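Local coordinates for polysaccharide deacetylase-like protein (Bacillus anthracis, PDB 4V33) that is a zinc-binding putative polysaccharide deacetylase, probably removing acetyl groups from a polysaccharide, and is required for osmotic stability and cell shape maintenance, at residues V144-H156 with L163-L177. Numbering follows the deposited sequence. Where two conformers were deposited one is given.
Sequences VPVLMYHAIDDYH and LFVSPANFEAQMKYL. With ACT (acetate ion), chain E; ACT (acetate ion), chain C.
The first strand of the deacetylase barrel, 146-149, is followed by a short parallel ladder, 151-152 with 164-165, and then by helix 167-177, which runs back along the strand nearly antiparallel to it, as in a beta-alpha unit. Three backbone bonds define the ladder: Ala151 N to Leu163 O (2.9 Å), Val165 N to Ala151 O (2.9 Å, almost straight) and a weak one from Asp153 N to Val165 O. On one side of it the Phe164 ring is sandwiched, with Ala151 CB over one face and Tyr155 CD1 on the opposite face, 3.5 Å from Phe164 CD1; the Tyr155 edge points at that face, the planes 63° apart. The side bearing Ile152 and Val165 turns to the helix, where Ile152 CD1 lies 3.9 Å from Phe170 CD1. Phe170 in turn directs its edge at the face of Tyr149 in a T-shaped pair, planes at 86°. With CG beside its backbone N (chi1 -69°), Tyr149 extends its ring to the helix, and its hydroxyl donates to Gln173 OE1 at 2.6 Å, ring and amide nearly coplanar. This pairs two buried polar groups. At the helix start, Ser166 OG accepts from Asn169 N (3.1 Å), an N-cap bond. Leu163 CD2 sits over the His150 ring, whose NE2 donates to an acetate oxygen (2.9 Å), an ion probably from the crystallisation liquor; the His150 side chain lies about 4 Å from the zinc ion held by Asp206, His264 and His268. Farther out, helix 211-221 packs on Phe170 and Met174, helix 352-359 on Leu147 and Leu177, while strands 199-206 and 341-345 pair with strand 146-149.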
loop_
_atom_site.group_PDB
_atom_site.type_symbol
_atom_site.label_atom_id
_atom_site.label_comp_id
_atom_site.label_asym_id
_atom_site.label_seq_id
_atom_site.Cartn_x
_atom_site.Cartn_y
_atom_site.Cartn_z
ATOM N N VAL A 144 -3.128 5.737 1.017
ATOM C CA VAL A 144 -3.091 4.323 1.347
ATOM C C VAL A 144 -3.429 4.156 2.826
ATOM O O VAL A 144 -2.592 4.411 3.682
ATOM C CB VAL A 144 -1.686 3.734 1.098
ATOM C CG1 VAL A 144 -1.668 2.251 1.408
ATOM C CG2 VAL A 144 -1.248 3.972 -0.358
ATOM N N PRO A 145 -4.674 3.750 3.126
ATOM C CA PRO A 145 -4.981 3.449 4.527
ATOM C C PRO A 145 -4.289 2.164 4.953
ATOM O O PRO A 145 -4.290 1.167 4.223
ATOM C CB PRO A 145 -6.503 3.282 4.547
ATOM C CG PRO A 145 -6.907 3.054 3.107
ATOM C CD PRO A 145 -5.842 3.654 2.235
ATOM N N VAL A 146 -3.705 2.206 6.144
ATOM C CA VAL A 146 -3.031 1.057 6.724
ATOM C C VAL A 146 -3.782 0.723 8.011
ATOM O O VAL A 146 -3.637 1.407 9.023
ATOM C CB VAL A 146 -1.548 1.358 7.001
ATOM C CG1 VAL A 146 -0.851 0.129 7.587
ATOM C CG2 VAL A 146 -0.858 1.811 5.710
ATOM N N LEU A 147 -4.624 -0.306 7.943
ATOM C CA LEU A 147 -5.470 -0.685 9.080
ATOM C C LEU A 147 -4.674 -1.387 10.163
ATOM O O LEU A 147 -3.788 -2.194 9.873
ATOM C CB LEU A 147 -6.572 -1.627 8.610
ATOM C CG LEU A 147 -7.590 -1.033 7.633
ATOM C CD1 LEU A 147 -8.412 -2.135 6.959
ATOM C CD2 LEU A 147 -8.518 -0.096 8.401
ATOM N N MET A 148 -5.010 -1.092 11.419
ATOM C CA MET A 148 -4.373 -1.738 12.556
ATOM C C MET A 148 -5.394 -2.509 13.396
ATOM O O MET A 148 -6.280 -1.908 14.023
ATOM C CB MET A 148 -3.676 -0.711 13.435
ATOM C CG MET A 148 -3.061 -1.326 14.698
ATOM S SD MET A 148 -2.200 -0.135 15.722
ATOM C CE MET A 148 -3.514 1.047 16.006
ATOM N N TYR A 149 -5.264 -3.834 13.373
ATOM C CA TYR A 149 -6.013 -4.728 14.250
ATOM C C TYR A 149 -5.103 -5.326 15.307
ATOM O O TYR A 149 -3.876 -5.318 15.162
ATOM C CB TYR A 149 -6.605 -5.875 13.440
ATOM C CG TYR A 149 -7.710 -5.483 12.492
ATOM C CD1 TYR A 149 -9.034 -5.426 12.933
ATOM C CD2 TYR A 149 -7.452 -5.196 11.162
ATOM C CE1 TYR A 149 -10.056 -5.089 12.087
ATOM C CE2 TYR A 149 -8.476 -4.849 10.296
ATOM C CZ TYR A 149 -9.775 -4.805 10.757
ATOM O OH TYR A 149 -10.780 -4.465 9.887
ATOM N N HIS A 150 -5.703 -5.831 16.383
ATOM C CA HIS A 150 -4.984 -6.591 17.393
ATOM C C HIS A 150 -5.594 -7.981 17.542
ATOM O O HIS A 150 -5.249 -8.885 16.782
ATOM C CB HIS A 150 -4.954 -5.833 18.717
ATOM C CG HIS A 150 -3.978 -4.702 18.722
ATOM N ND1 HIS A 150 -4.226 -3.499 18.095
ATOM C CD2 HIS A 150 -2.728 -4.610 19.237
ATOM C CE1 HIS A 150 -3.180 -2.702 18.252
ATOM N NE2 HIS A 150 -2.255 -3.356 18.928
ATOM N N ALA A 151 -6.500 -8.154 18.501
ATOM C CA ALA A 151 -7.148 -9.445 18.706
ATOM C C ALA A 151 -8.366 -9.574 17.795
ATOM O O ALA A 151 -9.123 -8.617 17.623
ATOM C CB ALA A 151 -7.566 -9.599 20.156
ATOM N N ILE A 152 -8.523 -10.743 17.179
ATOM C CA ILE A 152 -9.749 -11.084 16.456
ATOM C C ILE A 152 -10.391 -12.234 17.213
ATOM O O ILE A 152 -10.060 -13.401 17.014
ATOM C CB ILE A 152 -9.480 -11.477 14.997
ATOM C CG1 ILE A 152 -8.679 -10.377 14.284
ATOM C CG2 ILE A 152 -10.802 -11.736 14.273
ATOM C CD1 ILE A 152 -9.408 -9.036 14.179
ATOM N N ASP A 153 -11.288 -11.902 18.131
ATOM C CA ASP A 153 -11.882 -12.918 18.990
ATOM C C ASP A 153 -13.119 -12.322 19.621
ATOM O O ASP A 153 -13.253 -11.095 19.660
ATOM C CB ASP A 153 -10.899 -13.345 20.091
ATOM C CG ASP A 153 -11.160 -14.748 20.600
ATOM O OD1 ASP A 153 -12.228 -15.314 20.289
ATOM O OD2 ASP A 153 -10.292 -15.287 21.322
ATOM N N ASP A 154 -14.012 -13.190 20.099
ATOM C CA ASP A 154 -15.183 -12.766 20.862
ATOM C C ASP A 154 -14.711 -12.455 22.266
ATOM O O ASP A 154 -14.162 -13.321 22.950
ATOM C CB ASP A 154 -16.266 -13.860 20.904
ATOM C CG ASP A 154 -16.730 -14.280 19.515
ATOM O OD1 ASP A 154 -17.161 -13.406 18.735
ATOM O OD2 ASP A 154 -16.654 -15.485 19.198
ATOM N N TYR A 155 -14.904 -11.217 22.698
ATOM C CA TYR A 155 -14.403 -10.790 24.000
ATOM C C TYR A 155 -15.233 -11.388 25.134
ATOM O O TYR A 155 -16.462 -11.330 25.110
ATOM C CB TYR A 155 -14.388 -9.265 24.071
ATOM C CG TYR A 155 -13.829 -8.703 25.357
ATOM C CD1 TYR A 155 -12.468 -8.732 25.611
ATOM C CD2 TYR A 155 -14.664 -8.126 26.302
ATOM C CE1 TYR A 155 -11.951 -8.211 26.773
ATOM C CE2 TYR A 155 -14.156 -7.600 27.475
ATOM C CZ TYR A 155 -12.796 -7.649 27.703
ATOM O OH TYR A 155 -12.278 -7.129 28.864
ATOM N N HIS A 156 -14.559 -11.964 26.126
ATOM C CA HIS A 156 -15.225 -12.636 27.239
ATOM C C HIS A 156 -14.764 -12.101 28.592
ATOM O O HIS A 156 -14.852 -12.803 29.599
ATOM C CB HIS A 156 -14.963 -14.144 27.191
ATOM C CG HIS A 156 -15.411 -14.800 25.923
ATOM N ND1 HIS A 156 -16.736 -14.874 25.549
ATOM C CD2 HIS A 156 -14.712 -15.432 24.952
ATOM C CE1 HIS A 156 -16.830 -15.511 24.395
ATOM N NE2 HIS A 156 -15.616 -15.861 24.012
ATOM N N LEU A 163 -9.183 -3.654 22.174
ATOM C CA LEU A 163 -8.290 -4.317 21.232
ATOM C C LEU A 163 -8.868 -5.604 20.650
ATOM O O LEU A 163 -8.184 -6.301 19.900
ATOM C CB LEU A 163 -6.949 -4.615 21.903
ATOM C CG LEU A 163 -6.186 -3.378 22.374
ATOM C CD1 LEU A 163 -4.868 -3.794 23.024
ATOM C CD2 LEU A 163 -5.936 -2.429 21.228
ATOM N N PHE A 164 -10.119 -5.921 20.992
ATOM C CA PHE A 164 -10.801 -7.088 20.428
ATOM C C PHE A 164 -11.825 -6.707 19.375
ATOM O O PHE A 164 -12.762 -5.971 19.664
ATOM C CB PHE A 164 -11.539 -7.863 21.516
ATOM C CG PHE A 164 -10.637 -8.651 22.422
ATOM C CD1 PHE A 164 -9.881 -8.013 23.381
ATOM C CD2 PHE A 164 -10.556 -10.031 22.309
ATOM C CE1 PHE A 164 -9.042 -8.742 24.225
ATOM C CE2 PHE A 164 -9.722 -10.764 23.149
ATOM C CZ PHE A 164 -8.970 -10.115 24.101
ATOM N N VAL A 165 -11.662 -7.228 18.166
ATOM C CA VAL A 165 -12.706 -7.148 17.141
ATOM C C VAL A 165 -13.245 -8.563 16.939
ATOM O O VAL A 165 -12.481 -9.500 16.755
ATOM C CB VAL A 165 -12.151 -6.553 15.827
ATOM C CG1 VAL A 165 -13.140 -6.717 14.664
ATOM C CG2 VAL A 165 -11.792 -5.085 16.029
ATOM N N SER A 166 -14.559 -8.745 17.025
ATOM C CA SER A 166 -15.109 -10.096 16.911
ATOM C C SER A 166 -14.883 -10.652 15.516
ATOM O O SER A 166 -14.812 -9.893 14.559
ATOM C CB SER A 166 -16.601 -10.099 17.223
ATOM O OG SER A 166 -17.322 -9.351 16.250
ATOM N N PRO A 167 -14.773 -11.982 15.393
ATOM C CA PRO A 167 -14.641 -12.566 14.054
ATOM C C PRO A 167 -15.795 -12.159 13.127
ATOM O O PRO A 167 -15.552 -11.932 11.941
ATOM C CB PRO A 167 -14.645 -14.069 14.334
ATOM C CG PRO A 167 -13.992 -14.168 15.696
ATOM C CD PRO A 167 -14.514 -12.971 16.458
ATOM N N ALA A 168 -17.010 -12.055 13.656
ATOM C CA ALA A 168 -18.143 -11.611 12.840
ATOM C C ALA A 168 -17.962 -10.187 12.314
ATOM O O ALA A 168 -18.177 -9.924 11.131
ATOM C CB ALA A 168 -19.450 -11.732 13.620
ATOM N N ASN A 169 -17.568 -9.261 13.182
ATOM C CA ASN A 169 -17.340 -7.892 12.726
ATOM C C ASN A 169 -16.130 -7.771 11.806
ATOM O O ASN A 169 -16.154 -6.990 10.843
ATOM C CB ASN A 169 -17.253 -6.923 13.907
ATOM C CG ASN A 169 -18.604 -6.685 14.546
ATOM O OD1 ASN A 169 -19.642 -6.963 13.940
ATOM N ND2 ASN A 169 -18.604 -6.167 15.765
ATOM N N PHE A 170 -15.079 -8.543 12.085
ATOM C CA PHE A 170 -13.929 -8.566 11.190
ATOM C C PHE A 170 -14.353 -9.030 9.798
ATOM O O PHE A 170 -13.974 -8.428 8.795
ATOM C CB PHE A 170 -12.813 -9.472 11.729
ATOM C CG PHE A 170 -11.645 -9.584 10.795
ATOM C CD1 PHE A 170 -10.804 -8.494 10.586
ATOM C CD2 PHE A 170 -11.415 -10.755 10.083
ATOM C CE1 PHE A 170 -9.740 -8.570 9.700
ATOM C CE2 PHE A 170 -10.338 -10.848 9.191
ATOM C CZ PHE A 170 -9.499 -9.754 9.002
ATOM N N GLU A 171 -15.156 -10.088 9.739
ATOM C CA GLU A 171 -15.636 -10.575 8.453
ATOM C C GLU A 171 -16.445 -9.507 7.727
ATOM O O GLU A 171 -16.315 -9.352 6.517
ATOM C CB GLU A 171 -16.449 -11.863 8.619
ATOM C CG GLU A 171 -16.931 -12.428 7.287
ATOM C CD GLU A 171 -17.504 -13.823 7.397
ATOM O OE1 GLU A 171 -17.186 -14.539 8.370
ATOM O OE2 GLU A 171 -18.280 -14.205 6.495
ATOM N N ALA A 172 -17.278 -8.772 8.462
ATOM C CA ALA A 172 -18.120 -7.751 7.844
ATOM C C ALA A 172 -17.258 -6.632 7.266
ATOM O O ALA A 172 -17.568 -6.090 6.203
ATOM C CB ALA A 172 -19.124 -7.198 8.851
ATOM N N GLN A 173 -16.178 -6.299 7.967
ATOM C CA GLN A 173 -15.243 -5.271 7.509
ATOM C C GLN A 173 -14.491 -5.723 6.260
ATOM O O GLN A 173 -14.373 -4.970 5.282
ATOM C CB GLN A 173 -14.289 -4.896 8.644
ATOM C CG GLN A 173 -15.010 -4.144 9.765
ATOM C CD GLN A 173 -14.276 -4.202 11.097
ATOM O OE1 GLN A 173 -13.079 -4.492 11.159
ATOM N NE2 GLN A 173 -14.995 -3.919 12.172
ATOM N N MET A 174 -14.004 -6.958 6.277
ATOM C CA MET A 174 -13.324 -7.498 5.105
ATOM C C MET A 174 -14.283 -7.647 3.924
ATOM O O MET A 174 -13.901 -7.426 2.771
ATOM C CB MET A 174 -12.646 -8.823 5.434
ATOM C CG MET A 174 -11.546 -8.708 6.476
ATOM S SD MET A 174 -10.142 -7.647 6.006
ATOM C CE MET A 174 -10.533 -6.136 6.886
ATOM N N LYS A 175 -15.532 -8.000 4.209
ATOM C CA LYS A 175 -16.529 -8.115 3.149
ATOM C C LYS A 175 -16.777 -6.751 2.518
ATOM O O LYS A 175 -17.018 -6.652 1.307
ATOM C CB LYS A 175 -17.841 -8.702 3.689
ATOM C CG LYS A 175 -18.902 -8.924 2.623
ATOM C CD LYS A 175 -20.132 -9.589 3.209
ATOM C CE LYS A 175 -21.143 -9.980 2.130
ATOM N NZ LYS A 175 -21.784 -8.802 1.485
ATOM N N TYR A 176 -16.720 -5.699 3.331
ATOM C CA TYR A 176 -16.835 -4.348 2.790
ATOM C C TYR A 176 -15.711 -4.077 1.783
ATOM O O TYR A 176 -15.955 -3.529 0.706
ATOM C CB TYR A 176 -16.861 -3.285 3.901
ATOM C CG TYR A 176 -17.011 -1.882 3.349
ATOM C CD1 TYR A 176 -15.896 -1.142 2.988
ATOM C CD2 TYR A 176 -18.264 -1.314 3.160
ATOM C CE1 TYR A 176 -16.020 0.131 2.453
ATOM C CE2 TYR A 176 -18.397 -0.036 2.629
ATOM C CZ TYR A 176 -17.266 0.677 2.284
ATOM O OH TYR A 176 -17.385 1.946 1.751
ATOM N N LEU A 177 -14.488 -4.468 2.126
ATOM C CA LEU A 177 -13.369 -4.297 1.204
ATOM C C LEU A 177 -13.613 -5.079 -0.092
ATOM O O LEU A 177 -13.371 -4.576 -1.205
ATOM C CB LEU A 177 -12.063 -4.740 1.865
ATOM C CG LEU A 177 -11.677 -3.971 3.126
ATOM C CD1 LEU A 177 -10.315 -4.442 3.629
ATOM C CD2 LEU A 177 -11.649 -2.479 2.837
HETATM C C ACT E . -15.535 3.127 -0.975
HETATM O O ACT E . -15.275 2.667 0.156
HETATM O OXT ACT E . -14.549 3.345 -1.708
HETATM C CH3 ACT E . -16.942 3.400 -1.420
HETATM C C ACT C . 1.160 -1.803 19.284
HETATM O O ACT C . 0.569 -2.822 18.837
HETATM O OXT ACT C . 1.531 -1.808 20.488
HETATM C CH3 ACT C . 1.415 -0.617 18.413
HETATM O O HOH W 1 -17.979 -13.352 16.207
#